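Local coordinates for CalU16 (PDB 4FPW), which probably protects its Micromonospora echinospora producer from the enediyne antibiotic that the organism makes, acting as a self-sacrifice resistance protein of the AHA1 family, at residues Ile25-Ala31 with Asp105-Leu111; Val33-Trp37 with Leu98-Glu102; Arg45-Trp49 with Phe134-Phe138. One frame throughout, in Å; residues are numbered along the deposited sequence.

Contacts 1 and 2 share one antiparallel sheet, in which strands 94-103 and 106-115 are neighbours. Contact 1 joins strands 20-29 and 106-115 through paired backbones; contact 2 lays helix 33-41 over strand 94-103 with no hydrogen bond across it, mainly through apolar side chains. They meet where T107 packs on V33 and V36 and where E110 forms a salt bridge with R99. Both are partly buried. Contact 3 is a surface contact between helices 43-49 and 118-138, carried by aromatic rings; it reaches contact 1 where L135 packs on Y29 and L109. Helices 33-41 and 43-49, used by contacts 2 and 3, follow one another in the chain.

Contact 1 of 3, residues Ile25-Ala31 with Asp105-Leu111; sequences IRQRYDA and DGTLLEL
Build two extended strands, 25-29 and 106-111, antiparallel at 162°, with axes 4.6 Å apart at closest. I25, Q27 and Y29 take the hydrogen-bonded sites opposite L111, L109 and T107; R26 and R28 face E110 and L108 in the non-hydrogen-bonded ones. I25 N hydrogen-bonds to L111 O and L111 N to I25 O, both 2.9 Å. R26 (m) turns to the face it shares with E110, R28 and L108, where its NE makes a weak salt-bridging hydrogen bond to E110 OE2 at 3.5 Å; R26 also pairs with E7, and E110 with R99. Q27 N reaches L109 O at 3.2 Å, and L109 N returns weakly to Q27 O at 2.8 Å. The face bearing I25, Q27 and L111 is covered by helix 118-138, as in the helix-grip fold of Bet v 1-like proteins. R28 NH2 makes a long salt bridge to D105 OD1 at 3.9 Å, and its NH1 pairs with E103. Y29 N donates to T107 O at 2.8 Å, and T107 N to Y29 O at 2.9 Å; Y29 (m) sets its edge atom CE2 3.7 Å from L109 CB, and its OH donates to Q27 OE1 at a very short 2.4 Å. A water 2.6 Å from both D30 OD1 and D105 OD1 bridges the two carboxylates. A31 O receives a CA-H...O contact from G106 CA at 3.3 Å.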
# COMPACT_ATOMS: atom_id res chain seq x y z
N ILE A 25 -7.05 2.47 -1.54
CA ILE A 25 -6.85 2.46 -2.97
C ILE A 25 -7.41 1.16 -3.48
O ILE A 25 -7.07 0.10 -2.96
CB ILE A 25 -5.36 2.57 -3.31
CG1 ILE A 25 -4.90 4.01 -3.08
CG2 ILE A 25 -5.07 2.15 -4.75
CD1 ILE A 25 -3.39 4.13 -2.98
N ARG A 26 -8.27 1.27 -4.50
CA ARG A 26 -8.91 0.11 -5.10
C ARG A 26 -8.60 0.10 -6.58
O ARG A 26 -8.81 1.10 -7.28
CB ARG A 26 -10.42 0.15 -4.91
CG ARG A 26 -10.88 0.42 -3.47
CD ARG A 26 -12.35 0.09 -3.32
NE ARG A 26 -12.79 0.13 -1.92
CZ ARG A 26 -13.41 1.15 -1.32
NH1 ARG A 26 -13.71 2.28 -1.96
NH2 ARG A 26 -13.74 1.03 -0.04
N GLN A 27 -8.10 -1.04 -7.03
CA GLN A 27 -7.71 -1.24 -8.40
C GLN A 27 -8.01 -2.66 -8.76
O GLN A 27 -7.81 -3.58 -7.96
CB GLN A 27 -6.22 -1.02 -8.56
CG GLN A 27 -5.75 0.38 -8.21
CD GLN A 27 -4.29 0.55 -8.53
OE1 GLN A 27 -3.46 -0.22 -8.07
NE2 GLN A 27 -3.97 1.57 -9.33
N ARG A 28 -8.49 -2.84 -9.99
CA ARG A 28 -8.85 -4.14 -10.45
C ARG A 28 -7.76 -4.59 -11.40
O ARG A 28 -7.28 -3.79 -12.21
CB ARG A 28 -10.21 -4.09 -11.15
CG ARG A 28 -11.01 -5.34 -10.90
CD ARG A 28 -12.02 -5.59 -12.00
NE ARG A 28 -12.05 -7.00 -12.35
CZ ARG A 28 -12.73 -7.49 -13.37
NH1 ARG A 28 -13.45 -6.68 -14.15
NH2 ARG A 28 -12.69 -8.81 -13.63
N TYR A 29 -7.36 -5.85 -11.30
CA TYR A 29 -6.42 -6.41 -12.26
C TYR A 29 -6.98 -7.64 -12.91
O TYR A 29 -7.74 -8.41 -12.32
CB TYR A 29 -5.07 -6.74 -11.62
CG TYR A 29 -4.44 -5.56 -10.93
CD1 TYR A 29 -3.70 -4.62 -11.65
CD2 TYR A 29 -4.58 -5.38 -9.57
CE1 TYR A 29 -3.13 -3.54 -11.02
CE2 TYR A 29 -4.02 -4.31 -8.94
CZ TYR A 29 -3.30 -3.39 -9.66
OH TYR A 29 -2.74 -2.33 -8.98
N ASP A 30 -6.53 -7.80 -14.15
CA ASP A 30 -6.97 -8.82 -15.09
C ASP A 30 -6.06 -10.06 -14.96
O ASP A 30 -5.84 -10.78 -15.92
CB ASP A 30 -6.84 -8.20 -16.49
CG ASP A 30 -7.63 -8.92 -17.55
OD1 ASP A 30 -8.50 -9.77 -17.23
OD2 ASP A 30 -7.35 -8.62 -18.73
N ALA A 31 -5.49 -10.25 -13.77
CA ALA A 31 -4.71 -11.43 -13.45
C ALA A 31 -5.42 -12.09 -12.30
O ALA A 31 -6.25 -11.47 -11.66
CB ALA A 31 -3.30 -11.04 -13.07
N ASP A 105 -12.57 -13.90 -13.22
CA ASP A 105 -11.21 -14.34 -13.57
C ASP A 105 -10.09 -13.41 -13.07
O ASP A 105 -8.91 -13.75 -13.21
CB ASP A 105 -11.10 -14.51 -15.10
CG ASP A 105 -11.52 -13.26 -15.88
OD1 ASP A 105 -12.06 -12.31 -15.27
OD2 ASP A 105 -11.34 -13.25 -17.12
N GLY A 106 -10.45 -12.26 -12.49
CA GLY A 106 -9.48 -11.25 -12.06
C GLY A 106 -9.46 -11.00 -10.55
O GLY A 106 -9.95 -11.81 -9.76
N THR A 107 -8.88 -9.87 -10.14
CA THR A 107 -8.79 -9.55 -8.71
C THR A 107 -9.03 -8.06 -8.41
O THR A 107 -8.59 -7.21 -9.18
CB THR A 107 -7.47 -10.07 -8.06
OG1 THR A 107 -6.76 -9.01 -7.42
CG2 THR A 107 -6.55 -10.68 -9.08
N LEU A 108 -9.75 -7.78 -7.31
CA LEU A 108 -9.93 -6.40 -6.82
C LEU A 108 -8.95 -6.08 -5.68
O LEU A 108 -9.25 -6.29 -4.51
CB LEU A 108 -11.38 -6.09 -6.37
CG LEU A 108 -11.55 -4.72 -5.62
CD1 LEU A 108 -11.04 -3.56 -6.45
CD2 LEU A 108 -12.96 -4.40 -5.14
N LEU A 109 -7.78 -5.57 -6.02
CA LEU A 109 -6.81 -5.22 -4.99
C LEU A 109 -7.35 -4.11 -4.13
O LEU A 109 -8.05 -3.23 -4.63
CB LEU A 109 -5.49 -4.80 -5.63
CG LEU A 109 -4.43 -4.19 -4.72
CD1 LEU A 109 -3.05 -4.65 -5.15
CD2 LEU A 109 -4.46 -2.67 -4.72
N GLU A 110 -7.05 -4.15 -2.83
CA GLU A 110 -7.34 -3.04 -1.94
C GLU A 110 -6.15 -2.80 -1.02
O GLU A 110 -5.72 -3.70 -0.30
CB GLU A 110 -8.61 -3.28 -1.10
CG GLU A 110 -9.89 -3.12 -1.92
CD GLU A 110 -11.16 -2.97 -1.10
OE1 GLU A 110 -12.20 -3.51 -1.56
OE2 GLU A 110 -11.14 -2.30 -0.04
N LEU A 111 -5.63 -1.58 -1.06
CA LEU A 111 -4.51 -1.23 -0.23
C LEU A 111 -4.83 -0.04 0.63
O LEU A 111 -5.07 1.06 0.12
CB LEU A 111 -3.27 -0.94 -1.06
CG LEU A 111 -2.02 -0.83 -0.17
CD1 LEU A 111 -0.84 -1.46 -0.88
CD2 LEU A 111 -1.69 0.61 0.20
O HOH W 1 -10.44 -10.28 -15.54

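Contact 2 of 3, residues Val33-Trp37 with Leu98-Glu102; sequences VDEVW and LRLSE
Set one helical turn, 33-37, over the extended strand 98-102, the two running nearly antiparallel (160° between N-to-C directions) with axes 9.0 Å apart at closest. The nearest CA atoms are V33 CA and E102 CA, 6.2 Å apart. The turn is closed by its own bond, W37 N to V33 O at 2.8 Å, and no hydrogen bond crosses to the strand.

Apolar contact does the work, and L100 (m, t) is its centre. Pointing at the helix, it brings CD1 to 3.8 Å from V36 CG1 and 3.9 Å from W37 CB, and the same CD1 also touches main chain, 3.4 Å from W37 N and 3.8 Å from V33 O. One methyl thus sits against the residues at i, i+3 and i+4. V33 (t) and V36 (t) both aim CB at the strand, and V33 CG2 reaches E102 CG at 3.4 Å and the carbonyl carbon S101 C at 4.0 Å.

In the Bet v 1-like fold two short helices are inserted between an early strand and the rest of the sheet; here helices 33-41 and 43-49 come between strand 20-29 and the later strands, and V33 and V36 also rest on T107 of the adjoining strand.

The aromatic contribution comes from W37 (chi1 t). Its ring meets L100 CD1 near the ring plane, at the edge, while W37 CZ3 lies 4.4 Å from L98 CD2. P78, P79 and L82 pack against the same indole.

R99 and S101 turn their CBs away from the helix, R99 to salt bridges with E97, E110 and E112, S101 OG to a weak hydrogen bond with L108 O.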
# COMPACT_ATOMS: atom_id res chain seq x y z
N VAL A 33 -6.00 -13.93 -8.52
CA VAL A 33 -5.60 -13.68 -7.12
C VAL A 33 -4.21 -14.19 -6.75
O VAL A 33 -3.44 -13.47 -6.11
CB VAL A 33 -6.65 -14.31 -6.17
CG1 VAL A 33 -6.09 -14.54 -4.77
CG2 VAL A 33 -7.90 -13.45 -6.12
N ASP A 34 -3.90 -15.43 -7.11
CA ASP A 34 -2.59 -16.02 -6.78
C ASP A 34 -1.45 -15.18 -7.33
O ASP A 34 -0.57 -14.74 -6.59
CB ASP A 34 -2.45 -17.44 -7.35
CG ASP A 34 -2.98 -18.48 -6.42
OD1 ASP A 34 -2.23 -19.44 -6.13
OD2 ASP A 34 -4.14 -18.34 -5.97
N GLU A 35 -1.49 -14.97 -8.63
CA GLU A 35 -0.45 -14.26 -9.36
C GLU A 35 -0.24 -12.89 -8.75
O GLU A 35 0.89 -12.45 -8.60
CB GLU A 35 -0.81 -14.13 -10.84
CG GLU A 35 -0.91 -15.46 -11.58
CD GLU A 35 -1.29 -15.32 -13.05
OE1 GLU A 35 -0.91 -14.32 -13.69
OE2 GLU A 35 -1.98 -16.23 -13.57
N VAL A 36 -1.33 -12.23 -8.39
CA VAL A 36 -1.26 -10.90 -7.81
C VAL A 36 -0.67 -11.01 -6.40
O VAL A 36 0.17 -10.21 -6.02
CB VAL A 36 -2.64 -10.21 -7.77
CG1 VAL A 36 -2.54 -8.84 -7.13
CG2 VAL A 36 -3.23 -10.09 -9.17
N TRP A 37 -1.11 -12.01 -5.63
CA TRP A 37 -0.50 -12.31 -4.32
C TRP A 37 1.01 -12.53 -4.40
O TRP A 37 1.78 -11.85 -3.73
CB TRP A 37 -1.15 -13.54 -3.68
CG TRP A 37 -0.58 -13.87 -2.35
CD1 TRP A 37 0.23 -14.93 -2.03
CD2 TRP A 37 -0.75 -13.12 -1.14
NE1 TRP A 37 0.57 -14.88 -0.70
CE2 TRP A 37 -0.03 -13.78 -0.13
CE3 TRP A 37 -1.45 -11.95 -0.81
CZ2 TRP A 37 0.01 -13.32 1.19
CZ3 TRP A 37 -1.41 -11.49 0.50
CH2 TRP A 37 -0.69 -12.18 1.48
N LEU A 98 -3.22 -5.07 2.79
CA LEU A 98 -3.57 -5.43 1.45
C LEU A 98 -4.61 -6.53 1.53
O LEU A 98 -4.38 -7.53 2.20
CB LEU A 98 -2.35 -5.94 0.71
CG LEU A 98 -2.64 -6.27 -0.76
CD1 LEU A 98 -2.44 -5.03 -1.61
CD2 LEU A 98 -1.76 -7.41 -1.22
N ARG A 99 -5.74 -6.32 0.84
CA ARG A 99 -6.75 -7.34 0.61
C ARG A 99 -6.91 -7.55 -0.89
O ARG A 99 -7.14 -6.60 -1.64
CB ARG A 99 -8.10 -6.94 1.19
CG ARG A 99 -8.04 -6.45 2.62
CD ARG A 99 -9.33 -5.76 3.03
NE ARG A 99 -9.02 -4.63 3.90
CZ ARG A 99 -9.01 -3.34 3.54
NH1 ARG A 99 -9.35 -2.96 2.32
NH2 ARG A 99 -8.68 -2.42 4.45
N LEU A 100 -6.79 -8.81 -1.32
CA LEU A 100 -7.08 -9.22 -2.67
C LEU A 100 -8.35 -10.06 -2.65
O LEU A 100 -8.44 -11.02 -1.88
CB LEU A 100 -5.94 -10.06 -3.24
CG LEU A 100 -4.54 -9.47 -3.17
CD1 LEU A 100 -3.53 -10.41 -3.80
CD2 LEU A 100 -4.48 -8.10 -3.83
N SER A 101 -9.33 -9.69 -3.48
CA SER A 101 -10.56 -10.47 -3.63
C SER A 101 -10.74 -10.87 -5.08
O SER A 101 -10.37 -10.12 -5.99
CB SER A 101 -11.78 -9.68 -3.15
OG SER A 101 -11.66 -8.30 -3.44
N GLU A 102 -11.32 -12.05 -5.30
CA GLU A 102 -11.67 -12.47 -6.63
C GLU A 102 -12.85 -11.66 -7.12
O GLU A 102 -13.83 -11.45 -6.40
CB GLU A 102 -12.05 -13.95 -6.68
CG GLU A 102 -10.94 -14.93 -6.36
CD GLU A 102 -11.41 -16.37 -6.51
OE1 GLU A 102 -11.89 -16.72 -7.60
OE2 GLU A 102 -11.32 -17.14 -5.52

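Contact 3 of 3, residues Arg45-Trp49 with Phe134-Phe138; sequences RINRW and FLGMF
Place the helical segments 45-49 and 134-138 with 114° between their N-to-C directions and axes 9.4 Å apart; their CA atoms come nearest at W49 and F134, 4.9 Å. No hydrogen bond joins them. F134 (m) starts with its CB toward the partner but carries its ring off: its CB is 3.8 Å from W49 CB, and its carbonyl O, already bonded to F138 N at 2.7 Å, sits 3.2 Å from W49 CB. L135 (t) comes next; W49, with chi1 at p, lays its indole over it. L135 CB stands 3.9 Å from the centroid of the six-membered W49 ring, only 13° off its normal, a CH-pi contact over the face. W49 NE1 hydrogen-bonds to A39 O.

One turn after F134, F138 (t) sends its ring into the partner. Its CD2 touches W49 CD1 at 3.3 Å, the five-membered ring and phenyl lying near parallel (25°, centroids 5.1 Å) but slid so far that they barely overlap. R45 O lies over the phenyl face, 4.0 Å from F138 CE2, and R48 CB adds an off-centre CH-pi contact at 4.3 Å to the F138 centroid. With A39 and C40 of helix 33-41 also meeting F138 and L135, the C-terminal end of helix 118-138 rests on two successive short helices, as the long helix does in the helix-grip fold of the Bet v 1-like clan.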
# COMPACT_ATOMS: atom_id res chain seq x y z
N ARG A 45 9.68 -10.95 -6.96
CA ARG A 45 8.73 -10.30 -7.83
C ARG A 45 8.46 -8.86 -7.39
O ARG A 45 8.30 -7.98 -8.23
CB ARG A 45 7.44 -11.11 -7.90
CG ARG A 45 7.63 -12.47 -8.53
CD ARG A 45 6.34 -13.01 -9.11
NE ARG A 45 6.54 -14.40 -9.47
CZ ARG A 45 5.58 -15.30 -9.68
NH1 ARG A 45 4.29 -14.98 -9.57
NH2 ARG A 45 5.92 -16.55 -10.00
N ILE A 46 8.41 -8.61 -6.08
CA ILE A 46 8.30 -7.24 -5.56
C ILE A 46 9.51 -6.42 -6.06
O ILE A 46 9.44 -5.21 -6.25
CB ILE A 46 8.26 -7.20 -4.03
CG1 ILE A 46 7.02 -7.93 -3.49
CG2 ILE A 46 8.24 -5.77 -3.51
CD1 ILE A 46 7.12 -8.26 -2.02
N ASN A 47 10.61 -7.12 -6.30
CA ASN A 47 11.85 -6.49 -6.72
C ASN A 47 11.79 -5.87 -8.11
O ASN A 47 12.57 -4.97 -8.44
CB ASN A 47 12.96 -7.54 -6.76
CG ASN A 47 14.18 -7.14 -5.95
OD1 ASN A 47 15.13 -7.92 -5.85
ND2 ASN A 47 14.18 -5.92 -5.39
N ARG A 48 10.90 -6.38 -8.94
CA ARG A 48 10.75 -5.85 -10.26
C ARG A 48 10.16 -4.46 -10.18
O ARG A 48 10.76 -3.50 -10.68
CB ARG A 48 9.88 -6.77 -11.12
CG ARG A 48 10.49 -8.14 -11.33
CD ARG A 48 10.68 -8.52 -12.81
NE ARG A 48 11.51 -7.64 -13.66
CZ ARG A 48 12.63 -7.00 -13.32
NH1 ARG A 48 13.17 -7.08 -12.11
NH2 ARG A 48 13.24 -6.24 -14.24
N TRP A 49 9.02 -4.32 -9.52
CA TRP A 49 8.23 -3.10 -9.63
C TRP A 49 8.41 -2.13 -8.47
O TRP A 49 8.09 -0.95 -8.63
CB TRP A 49 6.74 -3.42 -9.84
CG TRP A 49 6.13 -4.25 -8.77
CD1 TRP A 49 6.11 -5.60 -8.69
CD2 TRP A 49 5.43 -3.78 -7.62
NE1 TRP A 49 5.44 -6.01 -7.57
CE2 TRP A 49 5.02 -4.91 -6.89
CE3 TRP A 49 5.11 -2.51 -7.14
CZ2 TRP A 49 4.32 -4.80 -5.68
CZ3 TRP A 49 4.41 -2.40 -5.95
CH2 TRP A 49 4.01 -3.54 -5.24
N PHE A 134 3.68 0.75 -11.07
CA PHE A 134 4.69 -0.20 -11.49
C PHE A 134 4.24 -1.65 -11.28
O PHE A 134 4.61 -2.53 -12.05
CB PHE A 134 6.06 0.15 -10.88
CG PHE A 134 6.65 1.40 -11.49
CD1 PHE A 134 7.58 1.32 -12.52
CD2 PHE A 134 6.22 2.66 -11.07
CE1 PHE A 134 8.09 2.47 -13.10
CE2 PHE A 134 6.73 3.82 -11.65
CZ PHE A 134 7.66 3.72 -12.67
N LEU A 135 3.40 -1.88 -10.28
CA LEU A 135 2.70 -3.16 -10.20
C LEU A 135 1.90 -3.37 -11.49
O LEU A 135 2.07 -4.36 -12.18
CB LEU A 135 1.79 -3.22 -8.97
CG LEU A 135 0.85 -4.42 -8.89
CD1 LEU A 135 1.61 -5.74 -8.95
CD2 LEU A 135 0.02 -4.33 -7.62
N GLY A 136 1.04 -2.40 -11.81
CA GLY A 136 0.28 -2.42 -13.04
C GLY A 136 1.15 -2.73 -14.23
O GLY A 136 0.88 -3.68 -14.96
N MSE A 137 2.21 -1.93 -14.44
CA MSE A 137 3.17 -2.19 -15.51
C MSE A 137 3.70 -3.62 -15.43
O MSE A 137 3.86 -4.29 -16.45
CB MSE A 137 4.37 -1.26 -15.42
CG MSE A 137 4.10 0.19 -15.78
SE MSE A 137 5.63 1.08 -16.08
CE MSE A 137 5.14 2.71 -15.49
N PHE A 138 4.00 -4.06 -14.21
CA PHE A 138 4.61 -5.37 -14.00
C PHE A 138 3.65 -6.48 -14.40
O PHE A 138 4.03 -7.40 -15.14
CB PHE A 138 5.03 -5.53 -12.54
CG PHE A 138 5.48 -6.91 -12.18
CD1 PHE A 138 6.48 -7.54 -12.90
CD2 PHE A 138 4.92 -7.57 -11.10
CE1 PHE A 138 6.91 -8.81 -12.55
CE2 PHE A 138 5.34 -8.84 -10.75
CZ PHE A 138 6.34 -9.46 -11.48